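Side-chain contacts in polyphosphate kinase (Porphyromonas gingivalis, PDB 2O8R), which probably catalyses the reversible transfer of the terminal phosphate of ATP to a growing polyphosphate chain, as a magnesium-dependent member of the polyphosphate kinase 1 family: residues E50-Y53 and T54-A58; M15-L18 and S19-R23; R93-E96 and L97-I101; A616-K620 and R621-N625. The protein carries 3 engineered substitutions. All coordinates share one frame; numbering follows the deposited sequence.

Contact 1. Residues E50-Y53 and T54-A58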
loop_
_atom_site.group_PDB
_atom_site.type_symbol
_atom_site.label_atom_id
_atom_site.label_comp_id
_atom_site.label_asym_id
_atom_site.label_seq_id
_atom_site.Cartn_x
_atom_site.Cartn_y
_atom_site.Cartn_z
ATOM N N GLU A 50 -15.332 -11.741 -11.778
ATOM C CA GLU A 50 -15.030 -12.156 -10.423
ATOM C C GLU A 50 -15.961 -11.429 -9.463
ATOM O O GLU A 50 -16.520 -12.036 -8.555
ATOM C CB GLU A 50 -13.565 -11.877 -10.100
ATOM C CG GLU A 50 -13.125 -12.303 -8.712
ATOM C CD GLU A 50 -13.122 -13.807 -8.514
ATOM O OE1 GLU A 50 -12.589 -14.545 -9.375
ATOM O OE2 GLU A 50 -13.649 -14.251 -7.478
ATOM N N GLU A 51 -16.137 -10.132 -9.700
ATOM C CA GLU A 51 -17.002 -9.274 -8.894
ATOM C C GLU A 51 -18.467 -9.700 -9.010
ATOM O O GLU A 51 -19.159 -9.845 -8.006
ATOM C CB GLU A 51 -16.818 -7.812 -9.324
ATOM C CG GLU A 51 -17.671 -6.793 -8.580
ATOM C CD GLU A 51 -17.144 -6.456 -7.193
ATOM O OE1 GLU A 51 -15.964 -6.746 -6.897
ATOM O OE2 GLU A 51 -17.915 -5.887 -6.393
ATOM N N PHE A 52 -18.913 -9.913 -10.243
ATOM C CA PHE A 52 -20.230 -10.444 -10.549
ATOM C C PHE A 52 -20.490 -11.727 -9.786
ATOM O O PHE A 52 -21.538 -11.881 -9.171
ATOM C CB PHE A 52 -20.331 -10.724 -12.040
ATOM C CG PHE A 52 -21.712 -11.101 -12.516
ATOM C CD1 PHE A 52 -22.704 -10.135 -12.656
ATOM C CD2 PHE A 52 -22.003 -12.418 -12.874
ATOM C CE1 PHE A 52 -23.967 -10.476 -13.137
ATOM C CE2 PHE A 52 -23.261 -12.769 -13.350
ATOM C CZ PHE A 52 -24.247 -11.793 -13.486
ATOM N N TYR A 53 -19.542 -12.654 -9.822
ATOM C CA TYR A 53 -19.724 -13.893 -9.083
ATOM C C TYR A 53 -19.864 -13.664 -7.572
ATOM O O TYR A 53 -20.812 -14.162 -6.967
ATOM C CB TYR A 53 -18.639 -14.919 -9.426
ATOM C CG TYR A 53 -19.071 -15.895 -10.497
ATOM C CD1 TYR A 53 -18.985 -15.565 -11.847
ATOM C CD2 TYR A 53 -19.592 -17.141 -10.162
ATOM C CE1 TYR A 53 -19.389 -16.456 -12.838
ATOM C CE2 TYR A 53 -20.001 -18.036 -11.148
ATOM C CZ TYR A 53 -19.889 -17.684 -12.482
ATOM O OH TYR A 53 -20.297 -18.559 -13.454
ATOM N N THR A 54 -18.974 -12.874 -6.968
ATOM C CA THR A 54 -18.976 -12.774 -5.497
ATOM C C THR A 54 -20.127 -11.984 -4.880
ATOM O O THR A 54 -20.417 -12.157 -3.698
ATOM C CB THR A 54 -17.636 -12.272 -4.888
ATOM O OG1 THR A 54 -17.558 -10.847 -4.969
ATOM C CG2 THR A 54 -16.444 -12.906 -5.575
ATOM N N VAL A 55 -20.785 -11.129 -5.663
ATOM C CA VAL A 55 -21.929 -10.371 -5.136
ATOM C C VAL A 55 -23.279 -10.749 -5.769
ATOM O O VAL A 55 -24.320 -10.763 -5.104
ATOM C CB VAL A 55 -21.710 -8.816 -5.172
ATOM C CG1 VAL A 55 -20.253 -8.465 -5.454
ATOM C CG2 VAL A 55 -22.626 -8.142 -6.171
ATOM N N ARG A 56 -23.253 -11.080 -7.049
ATOM C CA ARG A 56 -24.478 -11.221 -7.800
ATOM C C ARG A 56 -24.903 -12.686 -7.902
ATOM O O ARG A 56 -26.059 -13.011 -7.626
ATOM C CB ARG A 56 -24.300 -10.567 -9.168
ATOM C CG ARG A 56 -25.555 -10.220 -9.875
ATOM C CD ARG A 56 -26.343 -9.112 -9.208
ATOM N NE ARG A 56 -27.738 -9.258 -9.620
ATOM C CZ ARG A 56 -28.788 -8.761 -8.977
ATOM N NH1 ARG A 56 -28.629 -8.047 -7.867
ATOM N NH2 ARG A 56 -30.001 -8.976 -9.459
ATOM N N VAL A 57 -23.972 -13.566 -8.269
ATOM C CA VAL A 57 -24.256 -14.999 -8.336
ATOM C C VAL A 57 -24.506 -15.531 -6.927
ATOM O O VAL A 57 -25.416 -16.341 -6.707
ATOM C CB VAL A 57 -23.133 -15.786 -9.071
ATOM C CG1 VAL A 57 -23.065 -17.241 -8.615
ATOM C CG2 VAL A 57 -23.343 -15.726 -10.568
ATOM N N ALA A 58 -23.719 -15.030 -5.977
ATOM C CA ALA A 58 -23.889 -15.350 -4.564
ATOM C C ALA A 58 -25.291 -15.001 -4.070
ATOM O O ALA A 58 -25.938 -15.821 -3.407
ATOM C CB ALA A 58 -22.843 -14.634 -3.728
#
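The rings of Phe52 and Tyr53 each receive an aliphatic group from the next turn over one face. Arg56 CB sits over Phe52, 4.2 Å from the ring centroid and offset toward the rim, a CH-pi contact that Arg56 CG continues along the ring at 3.6 Å from Phe52 CE1. Over the Tyr53 ring lies Val57 CG2, 4.1 Å from its centroid and only 13° off the normal, while Val57 CG1 packs on Tyr53 CD2. The same Val57 CG2 also touches Phe52 CE2 obliquely, so one methyl joins both rings. With CG anti to the backbone N (chi1 -172°), the Phe52 ring leans along the helix to meet Arg56; the arginine then bends at chi2 and carries its guanidinium away to a salt bridge with Asp14. Phe52 O accepts two N-H groups, from Arg56 N at 2.8 Å and from Val57 N at 3.1 Å, and Ala58 N reaches back to Tyr53 O. Glu50 turns elsewhere, to Lys233 and Arg268. Bonding that passes from i to i+4 into i to i+5 marks a wide pi-type turn, here a local pi-bulge within helix 35-63 of the N-terminal domain.

Contact 2. Residues M15-L18 and S19-R23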
loop_
_atom_site.group_PDB
_atom_site.type_symbol
_atom_site.label_atom_id
_atom_site.label_comp_id
_atom_site.label_asym_id
_atom_site.label_seq_id
_atom_site.Cartn_x
_atom_site.Cartn_y
_atom_site.Cartn_z
HETATM N N MSE A 15 -28.520 -10.431 -17.238
HETATM C CA MSE A 15 -28.335 -10.706 -18.650
HETATM C C MSE A 15 -27.775 -9.464 -19.323
HETATM O O MSE A 15 -26.811 -9.528 -20.089
HETATM C CB MSE A 15 -29.660 -11.100 -19.303
HETATM C CG MSE A 15 -30.238 -12.429 -18.851
HETATM SE SE MSE A 15 -28.895 -13.795 -18.444
HETATM C CE MSE A 15 -29.008 -13.773 -16.494
ATOM N N SER A 16 -28.388 -8.331 -19.009
ATOM C CA SER A 16 -27.903 -7.046 -19.446
ATOM C C SER A 16 -26.471 -6.833 -18.979
ATOM O O SER A 16 -25.644 -6.335 -19.733
ATOM C CB SER A 16 -28.810 -5.936 -18.929
ATOM O OG SER A 16 -28.191 -4.678 -19.058
ATOM N N TRP A 17 -26.156 -7.228 -17.752
ATOM C CA TRP A 17 -24.778 -7.069 -17.291
ATOM C C TRP A 17 -23.833 -7.914 -18.114
ATOM O O TRP A 17 -22.809 -7.427 -18.570
ATOM C CB TRP A 17 -24.601 -7.413 -15.820
ATOM C CG TRP A 17 -23.215 -7.091 -15.344
ATOM C CD1 TRP A 17 -22.786 -5.902 -14.819
ATOM C CD2 TRP A 17 -22.075 -7.956 -15.359
ATOM N NE1 TRP A 17 -21.459 -5.976 -14.504
ATOM C CE2 TRP A 17 -20.993 -7.224 -14.824
ATOM C CE3 TRP A 17 -21.860 -9.277 -15.777
ATOM C CZ2 TRP A 17 -19.711 -7.768 -14.691
ATOM C CZ3 TRP A 17 -20.596 -9.817 -15.640
ATOM C CH2 TRP A 17 -19.530 -9.057 -15.103
ATOM N N LEU A 18 -24.185 -9.183 -18.296
ATOM C CA LEU A 18 -23.353 -10.115 -19.048
ATOM C C LEU A 18 -23.099 -9.627 -20.464
ATOM O O LEU A 18 -22.041 -9.866 -21.039
ATOM C CB LEU A 18 -23.962 -11.523 -19.020
ATOM C CG LEU A 18 -23.780 -12.233 -17.668
ATOM C CD1 LEU A 18 -24.664 -13.468 -17.533
ATOM C CD2 LEU A 18 -22.313 -12.588 -17.420
ATOM N N SER A 19 -24.067 -8.898 -21.001
ATOM C CA SER A 19 -23.938 -8.260 -22.301
ATOM C C SER A 19 -22.806 -7.237 -22.299
ATOM O O SER A 19 -22.046 -7.123 -23.264
ATOM C CB SER A 19 -25.261 -7.578 -22.661
ATOM O OG SER A 19 -25.227 -7.053 -23.967
ATOM N N PHE A 20 -22.709 -6.497 -21.197
ATOM C CA PHE A 20 -21.664 -5.502 -21.007
ATOM C C PHE A 20 -20.298 -6.178 -20.968
ATOM O O PHE A 20 -19.358 -5.728 -21.623
ATOM C CB PHE A 20 -21.947 -4.693 -19.738
ATOM C CG PHE A 20 -20.735 -4.103 -19.094
ATOM C CD1 PHE A 20 -20.045 -3.057 -19.700
ATOM C CD2 PHE A 20 -20.301 -4.571 -17.854
ATOM C CE1 PHE A 20 -18.924 -2.501 -19.100
ATOM C CE2 PHE A 20 -19.179 -4.027 -17.239
ATOM C CZ PHE A 20 -18.489 -2.988 -17.859
ATOM N N ASN A 21 -20.190 -7.279 -20.238
ATOM C CA ASN A 21 -18.904 -7.945 -20.158
ATOM C C ASN A 21 -18.531 -8.627 -21.468
ATOM O O ASN A 21 -17.348 -8.752 -21.779
ATOM C CB ASN A 21 -18.798 -8.880 -18.956
ATOM C CG ASN A 21 -17.490 -8.702 -18.199
ATOM O OD1 ASN A 21 -16.902 -7.616 -18.182
ATOM N ND2 ASN A 21 -17.027 -9.769 -17.569
ATOM N N GLU A 22 -19.534 -9.022 -22.251
ATOM C CA GLU A 22 -19.306 -9.459 -23.633
ATOM C C GLU A 22 -18.611 -8.359 -24.457
ATOM O O GLU A 22 -17.660 -8.629 -25.189
ATOM C CB GLU A 22 -20.624 -9.858 -24.289
ATOM C CG GLU A 22 -20.555 -10.092 -25.795
ATOM C CD GLU A 22 -20.764 -11.550 -26.213
ATOM O OE1 GLU A 22 -20.917 -11.782 -27.434
ATOM O OE2 GLU A 22 -20.781 -12.457 -25.343
ATOM N N ARG A 23 -19.072 -7.118 -24.320
ATOM C CA ARG A 23 -18.465 -5.998 -25.031
ATOM C C ARG A 23 -17.022 -5.712 -24.567
ATOM O O ARG A 23 -16.189 -5.238 -25.351
ATOM C CB ARG A 23 -19.342 -4.761 -24.895
ATOM C CG ARG A 23 -18.738 -3.495 -25.465
ATOM C CD ARG A 23 -18.538 -3.599 -26.963
ATOM N NE ARG A 23 -17.877 -2.408 -27.481
ATOM C CZ ARG A 23 -16.583 -2.333 -27.775
ATOM N NH1 ARG A 23 -15.803 -3.386 -27.596
ATOM N NH2 ARG A 23 -16.072 -1.207 -28.255
#
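Trp17 meets Phe20 and Asn21 one turn further along helix 13-29, the i to i+3 and i to i+4 spacing that lays side chains along one flank of an alpha-helix in the N-terminal domain of this kinase. Followed outward from CB, the tryptophan has a chi1 of -173° that sets CG trans to the amide nitrogen and tips the indole along the helix over its two partners. On its five-membered side, CD1 and CE2 each lie 4.1 Å from Phe20 CD2, and NE1 approaches the same carbon more closely, at 3.8 Å. The phenyl ring turns its edge to the indole face, giving an edge-to-face pair with centroids 5.4 Å apart and planes at 70°. Farther out, the six-membered ring carries Asn21 CB over its face, 4.2 Å from the centroid, and at the far rim Trp17 CH2 reaches Asn21 CG. The Asn21 amide runs out beside the indole, its plane inclined to that of the ring. Its polar atoms are engaged elsewhere: OD1 accepts from Asn48, a predicted ATP-binding residue, and ND2 donates to Phe45 O, so the amide that pads the indole is fixed in its rotation from outside. Phe20 also touches Arg570, another predicted ATP-binding residue. Beneath the side chains the backbone keeps alpha-helical bonding, as in Glu22 N to Leu18 O. Trp17 O takes Asn21 N at 3.1 Å and, weakly, Phe20 N at 2.8 Å, where the N-H...O angle is only 121°.

Contact 3. Residues R93-E96 and L97-I101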
loop_
_atom_site.group_PDB
_atom_site.type_symbol
_atom_site.label_atom_id
_atom_site.label_comp_id
_atom_site.label_asym_id
_atom_site.label_seq_id
_atom_site.Cartn_x
_atom_site.Cartn_y
_atom_site.Cartn_z
ATOM N N ARG A 93 -20.027 -19.986 -22.445
ATOM C CA ARG A 93 -19.864 -19.551 -23.823
ATOM C C ARG A 93 -18.786 -18.463 -23.944
ATOM O O ARG A 93 -17.918 -18.528 -24.816
ATOM C CB ARG A 93 -21.209 -19.081 -24.395
ATOM C CG ARG A 93 -21.195 -18.853 -25.899
ATOM C CD ARG A 93 -22.425 -18.110 -26.404
ATOM N NE ARG A 93 -22.703 -16.879 -25.660
ATOM C CZ ARG A 93 -22.108 -15.702 -25.862
ATOM N NH1 ARG A 93 -21.170 -15.555 -26.790
ATOM N NH2 ARG A 93 -22.458 -14.661 -25.123
ATOM N N GLN A 94 -18.834 -17.484 -23.045
ATOM C CA GLN A 94 -17.892 -16.365 -23.064
ATOM C C GLN A 94 -16.482 -16.848 -22.776
ATOM O O GLN A 94 -15.504 -16.367 -23.359
ATOM C CB GLN A 94 -18.308 -15.311 -22.044
ATOM C CG GLN A 94 -19.617 -14.648 -22.401
ATOM C CD GLN A 94 -19.968 -13.488 -21.508
ATOM O OE1 GLN A 94 -19.651 -13.476 -20.316
ATOM N NE2 GLN A 94 -20.642 -12.498 -22.082
ATOM N N ASP A 95 -16.399 -17.823 -21.882
ATOM C CA ASP A 95 -15.150 -18.469 -21.554
ATOM C C ASP A 95 -14.484 -19.051 -22.792
ATOM O O ASP A 95 -13.288 -18.873 -22.987
ATOM C CB ASP A 95 -15.388 -19.567 -20.529
ATOM C CG ASP A 95 -14.115 -19.992 -19.833
ATOM O OD1 ASP A 95 -13.293 -19.107 -19.498
ATOM O OD2 ASP A 95 -13.941 -21.208 -19.617
ATOM N N GLU A 96 -15.270 -19.725 -23.630
ATOM C CA GLU A 96 -14.753 -20.338 -24.844
ATOM C C GLU A 96 -14.224 -19.295 -25.813
ATOM O O GLU A 96 -13.164 -19.476 -26.433
ATOM C CB GLU A 96 -15.840 -21.156 -25.521
ATOM C CG GLU A 96 -16.215 -22.422 -24.780
ATOM C CD GLU A 96 -17.180 -23.288 -25.569
ATOM O OE1 GLU A 96 -17.416 -22.992 -26.765
ATOM O OE2 GLU A 96 -17.698 -24.266 -24.990
ATOM N N LEU A 97 -14.973 -18.208 -25.946
ATOM C CA LEU A 97 -14.508 -17.057 -26.699
ATOM C C LEU A 97 -13.174 -16.518 -26.158
ATOM O O LEU A 97 -12.231 -16.316 -26.932
ATOM C CB LEU A 97 -15.572 -15.961 -26.683
ATOM C CG LEU A 97 -15.239 -14.641 -27.367
ATOM C CD1 LEU A 97 -14.849 -14.850 -28.830
ATOM C CD2 LEU A 97 -16.428 -13.734 -27.256
ATOM N N TYR A 98 -13.109 -16.302 -24.840
ATOM C CA TYR A 98 -11.910 -15.807 -24.162
ATOM C C TYR A 98 -10.655 -16.595 -24.546
ATOM O O TYR A 98 -9.636 -16.016 -24.933
ATOM C CB TYR A 98 -12.125 -15.873 -22.651
ATOM C CG TYR A 98 -11.139 -15.106 -21.789
ATOM C CD1 TYR A 98 -11.500 -13.896 -21.202
ATOM C CD2 TYR A 98 -9.873 -15.614 -21.515
ATOM C CE1 TYR A 98 -10.617 -13.202 -20.389
ATOM C CE2 TYR A 98 -8.977 -14.921 -20.704
ATOM C CZ TYR A 98 -9.356 -13.724 -20.145
ATOM O OH TYR A 98 -8.465 -13.044 -19.345
ATOM N N TYR A 99 -10.734 -17.917 -24.457
ATOM C CA TYR A 99 -9.579 -18.748 -24.764
ATOM C C TYR A 99 -9.201 -18.764 -26.246
ATOM O O TYR A 99 -8.018 -18.830 -26.587
ATOM C CB TYR A 99 -9.763 -20.146 -24.195
ATOM C CG TYR A 99 -9.467 -20.211 -22.708
ATOM C CD1 TYR A 99 -8.169 -20.423 -22.236
ATOM C CD2 TYR A 99 -10.478 -20.051 -21.772
ATOM C CE1 TYR A 99 -7.893 -20.480 -20.874
ATOM C CE2 TYR A 99 -10.211 -20.110 -20.409
ATOM C CZ TYR A 99 -8.924 -20.320 -19.971
ATOM O OH TYR A 99 -8.682 -20.385 -18.627
ATOM N N ARG A 100 -10.205 -18.674 -27.114
ATOM C CA ARG A 100 -9.969 -18.478 -28.535
ATOM C C ARG A 100 -9.168 -17.200 -28.773
ATOM O O ARG A 100 -8.160 -17.224 -29.464
ATOM C CB ARG A 100 -11.283 -18.460 -29.320
ATOM C CG ARG A 100 -11.642 -19.797 -29.942
ATOM C CD ARG A 100 -12.872 -19.691 -30.827
ATOM N NE ARG A 100 -14.104 -19.724 -30.047
ATOM C CZ ARG A 100 -15.032 -18.772 -30.048
ATOM N NH1 ARG A 100 -14.893 -17.695 -30.811
ATOM N NH2 ARG A 100 -16.111 -18.909 -29.286
ATOM N N ILE A 101 -9.592 -16.094 -28.172
ATOM C CA ILE A 101 -8.850 -14.841 -28.292
ATOM C C ILE A 101 -7.434 -15.007 -27.755
ATOM O O ILE A 101 -6.472 -14.600 -28.398
ATOM C CB ILE A 101 -9.572 -13.685 -27.582
ATOM C CG1 ILE A 101 -10.931 -13.468 -28.231
ATOM C CG2 ILE A 101 -8.798 -12.396 -27.722
ATOM C CD1 ILE A 101 -11.860 -12.625 -27.440
#
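Asp95 and Tyr99 extend alongside one another in the same direction, with the carboxylate and phenol ring almost perpendicular at 89°. The carboxylate stands at the ring's edge: Asp95 CG is in the ring plane, and OD1 comes within 3.4 Å of Tyr99 CE2 and 3.7 Å of CD2. An acid oxygen placed at an aromatic rim faces the weakly positive ring hydrogens, so the approach is probably mildly favourable. The two first torsions produce the pairing from opposite senses: Asp95 carries CG anti to its amide nitrogen (chi1 -162°) and leans forward, whereas Tyr99 has CG anti to the carbonyl carbon (chi1 -79°) and leans back. Asp95 O adds to the same rim, 3.3 Å from Tyr99 CD2, while accepting Tyr99 N at 3.1 Å. On another flank Arg100 folds back at chi3, bringing the face of its guanidinium over Leu97 CA, with NE 3.7 Å from Glu96 O. Glu96 OE1 remains 5.0 Å from Arg100 NH2, too far for a salt bridge, although the opposite charges probably attract weakly. Four regular i to i+4 bonds carry the backbone, from Leu97 N to Arg93 O through Arg100 N to Glu96 O. Within the fold, helix 83-112 lays Leu97, Tyr98 and Ile101 against Leu25 of helix 13-29, Tyr98 also meets Phe45 of helix 35-63, and Tyr99 OH bonds to Tyr300 O just beyond strand 294-297.

Contact 4. Residues A616-K620 and R621-N625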
loop_
_atom_site.group_PDB
_atom_site.type_symbol
_atom_site.label_atom_id
_atom_site.label_comp_id
_atom_site.label_asym_id
_atom_site.label_seq_id
_atom_site.Cartn_x
_atom_site.Cartn_y
_atom_site.Cartn_z
ATOM N N ALA A 616 -25.660 10.436 -10.097
ATOM C CA ALA A 616 -26.472 9.223 -10.135
ATOM C C ALA A 616 -26.662 8.639 -11.528
ATOM O O ALA A 616 -26.827 9.374 -12.502
ATOM C CB ALA A 616 -27.833 9.490 -9.510
ATOM N N ASP A 617 -26.624 7.311 -11.608
ATOM C CA ASP A 617 -27.251 6.562 -12.695
ATOM C C ASP A 617 -28.695 6.363 -12.278
ATOM O O ASP A 617 -29.043 6.626 -11.138
ATOM C CB ASP A 617 -26.622 5.189 -12.846
ATOM C CG ASP A 617 -25.131 5.244 -12.945
ATOM O OD1 ASP A 617 -24.626 5.988 -13.803
ATOM O OD2 ASP A 617 -24.463 4.535 -12.169
ATOM N N TRP A 618 -29.538 5.882 -13.178
ATOM C CA TRP A 618 -30.925 5.635 -12.815
ATOM C C TRP A 618 -31.141 4.158 -12.509
ATOM O O TRP A 618 -31.727 3.407 -13.302
ATOM C CB TRP A 618 -31.869 6.110 -13.910
ATOM C CG TRP A 618 -31.830 7.575 -14.166
ATOM C CD1 TRP A 618 -31.298 8.542 -13.361
ATOM C CD2 TRP A 618 -32.389 8.258 -15.298
ATOM N NE1 TRP A 618 -31.468 9.779 -13.935
ATOM C CE2 TRP A 618 -32.136 9.631 -15.123
ATOM C CE3 TRP A 618 -33.066 7.838 -16.444
ATOM C CZ2 TRP A 618 -32.548 10.586 -16.047
ATOM C CZ3 TRP A 618 -33.474 8.791 -17.363
ATOM C CH2 TRP A 618 -33.210 10.146 -17.161
HETATM N N MSE A 619 -30.637 3.742 -11.357
HETATM C CA MSE A 619 -30.911 2.412 -10.847
HETATM C C MSE A 619 -32.099 2.526 -9.905
HETATM O O MSE A 619 -32.623 3.621 -9.707
HETATM C CB MSE A 619 -29.709 1.898 -10.076
HETATM C CG MSE A 619 -28.378 2.146 -10.740
HETATM SE SE MSE A 619 -28.060 1.124 -12.368
HETATM C CE MSE A 619 -26.100 1.045 -12.278
ATOM N N LYS A 620 -32.523 1.409 -9.318
ATOM C CA LYS A 620 -33.513 1.444 -8.238
ATOM C C LYS A 620 -32.888 2.088 -7.000
ATOM O O LYS A 620 -33.389 3.095 -6.508
ATOM C CB LYS A 620 -33.986 0.033 -7.908
ATOM C CG LYS A 620 -35.045 -0.057 -6.819
ATOM C CD LYS A 620 -36.409 -0.406 -7.402
ATOM C CE LYS A 620 -36.975 -1.683 -6.769
ATOM N NZ LYS A 620 -36.844 -1.701 -5.280
ATOM N N ARG A 621 -31.772 1.522 -6.531
ATOM C CA ARG A 621 -31.047 2.036 -5.354
ATOM C C ARG A 621 -30.546 3.491 -5.459
ATOM O O ARG A 621 -30.424 4.175 -4.445
ATOM C CB ARG A 621 -29.899 1.091 -4.942
ATOM C CG ARG A 621 -30.297 0.071 -3.845
ATOM C CD ARG A 621 -29.103 -0.690 -3.250
ATOM N NE ARG A 621 -28.406 0.026 -2.170
ATOM C CZ ARG A 621 -28.477 -0.290 -0.875
ATOM N NH1 ARG A 621 -29.223 -1.310 -0.469
ATOM N NH2 ARG A 621 -27.803 0.414 0.025
ATOM N N ASN A 622 -30.279 3.966 -6.673
ATOM C CA ASN A 622 -29.777 5.327 -6.873
ATOM C C ASN A 622 -30.797 6.438 -6.607
ATOM O O ASN A 622 -30.490 7.402 -5.913
ATOM C CB ASN A 622 -29.208 5.477 -8.278
ATOM C CG ASN A 622 -27.902 4.742 -8.460
ATOM O OD1 ASN A 622 -27.549 3.868 -7.672
ATOM N ND2 ASN A 622 -27.175 5.088 -9.512
ATOM N N LEU A 623 -32.005 6.297 -7.150
ATOM C CA LEU A 623 -33.024 7.344 -7.041
ATOM C C LEU A 623 -33.793 7.334 -5.717
ATOM O O LEU A 623 -34.589 8.239 -5.466
ATOM C CB LEU A 623 -34.022 7.254 -8.203
ATOM C CG LEU A 623 -33.512 7.208 -9.651
ATOM C CD1 LEU A 623 -34.400 6.334 -10.517
ATOM C CD2 LEU A 623 -33.387 8.590 -10.252
ATOM N N TYR A 624 -33.562 6.321 -4.879
ATOM C CA TYR A 624 -34.335 6.162 -3.641
ATOM C C TYR A 624 -33.527 5.950 -2.356
ATOM O O TYR A 624 -33.855 6.521 -1.318
ATOM C CB TYR A 624 -35.373 5.052 -3.807
ATOM C CG TYR A 624 -36.331 5.276 -4.963
ATOM C CD1 TYR A 624 -37.284 6.292 -4.918
ATOM C CD2 TYR A 624 -36.280 4.473 -6.099
ATOM C CE1 TYR A 624 -38.163 6.501 -5.978
ATOM C CE2 TYR A 624 -37.152 4.671 -7.164
ATOM C CZ TYR A 624 -38.094 5.685 -7.095
ATOM O OH TYR A 624 -38.961 5.885 -8.144
ATOM N N ASN A 625 -32.477 5.137 -2.421
ATOM C CA ASN A 625 -31.671 4.816 -1.233
ATOM C C ASN A 625 -30.565 5.820 -0.899
ATOM O O ASN A 625 -30.359 6.166 0.265
ATOM C CB ASN A 625 -31.056 3.422 -1.362
ATOM C CG ASN A 625 -32.093 2.342 -1.498
ATOM O OD1 ASN A 625 -33.172 2.566 -2.045
ATOM N ND2 ASN A 625 -31.776 1.156 -0.998
#
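In the second C-terminal domain, a phospholipase D-like fold, a side-chain bond from Asn622 spans the turn that leaves strand 610-614 and enters the short helix 620-624; the backbone of Trp618 is also tied to Gly545, Gln547 and Asp548. In Asn622 a chi1 of -72° places CG opposite the carbonyl carbon and directs the amide back over the preceding loop. There ND2 donates to Asp617 O at 2.9 Å with an N-H...O angle of 148°. The oxygen lies close to the Asn622 amide plane, but the donor stands well above the carbonyl plane of Asp617, 52° out of it, and therefore misses the lone-pair directions. Selenomethionine Met619 extends alongside the amide, its CG 3.4 Å from Asn622 ND2. The carboxylate of Asp617 is drawn elsewhere, to Arg599 and the backbone N of Asn544. Apolar packing follows where Leu623 CD2 meets Trp618 CD1 at 3.7 Å; the other methyl, Leu623 CD1, lies beside a carbonyl oxygen, 3.3 Å from Met619 O. Tyr624 puts the edge of its ring at Lys620 O, with CD2 3.2 Å from that oxygen. Trp618 and Leu623 both extend to Ile520 and Val551, helix residues beside the sheet. With Ala616 near His439, the predicted phosphohistidine, and Asp617 near His597, predicted to bind ATP, this side-chain-to-backbone bond across a strand-to-helix turn belongs to the margin of the probable active site.

Contacts 1, 2 and 3 lie in successive helices of the N-terminal domain, whereas contact 4 belongs to the second C-terminal domain, its centre about 20 Å from those of contacts 1 and 2. Contact 2 is the most buried and touches both helical neighbours: Phe52 of contact 1 stacks on Trp17, and Arg93 of contact 3 forms a salt bridge with Glu22. Contacts 1, 3 and 4 are partly buried; contacts 1 and 3 do not touch each other. Chemistry follows place: aromatic rings padded by aliphatic or aromatic groups in contacts 1 and 2, a carboxylate at a ring edge in contact 3, and a bond from a helix amide back to a loop carbonyl in contact 4.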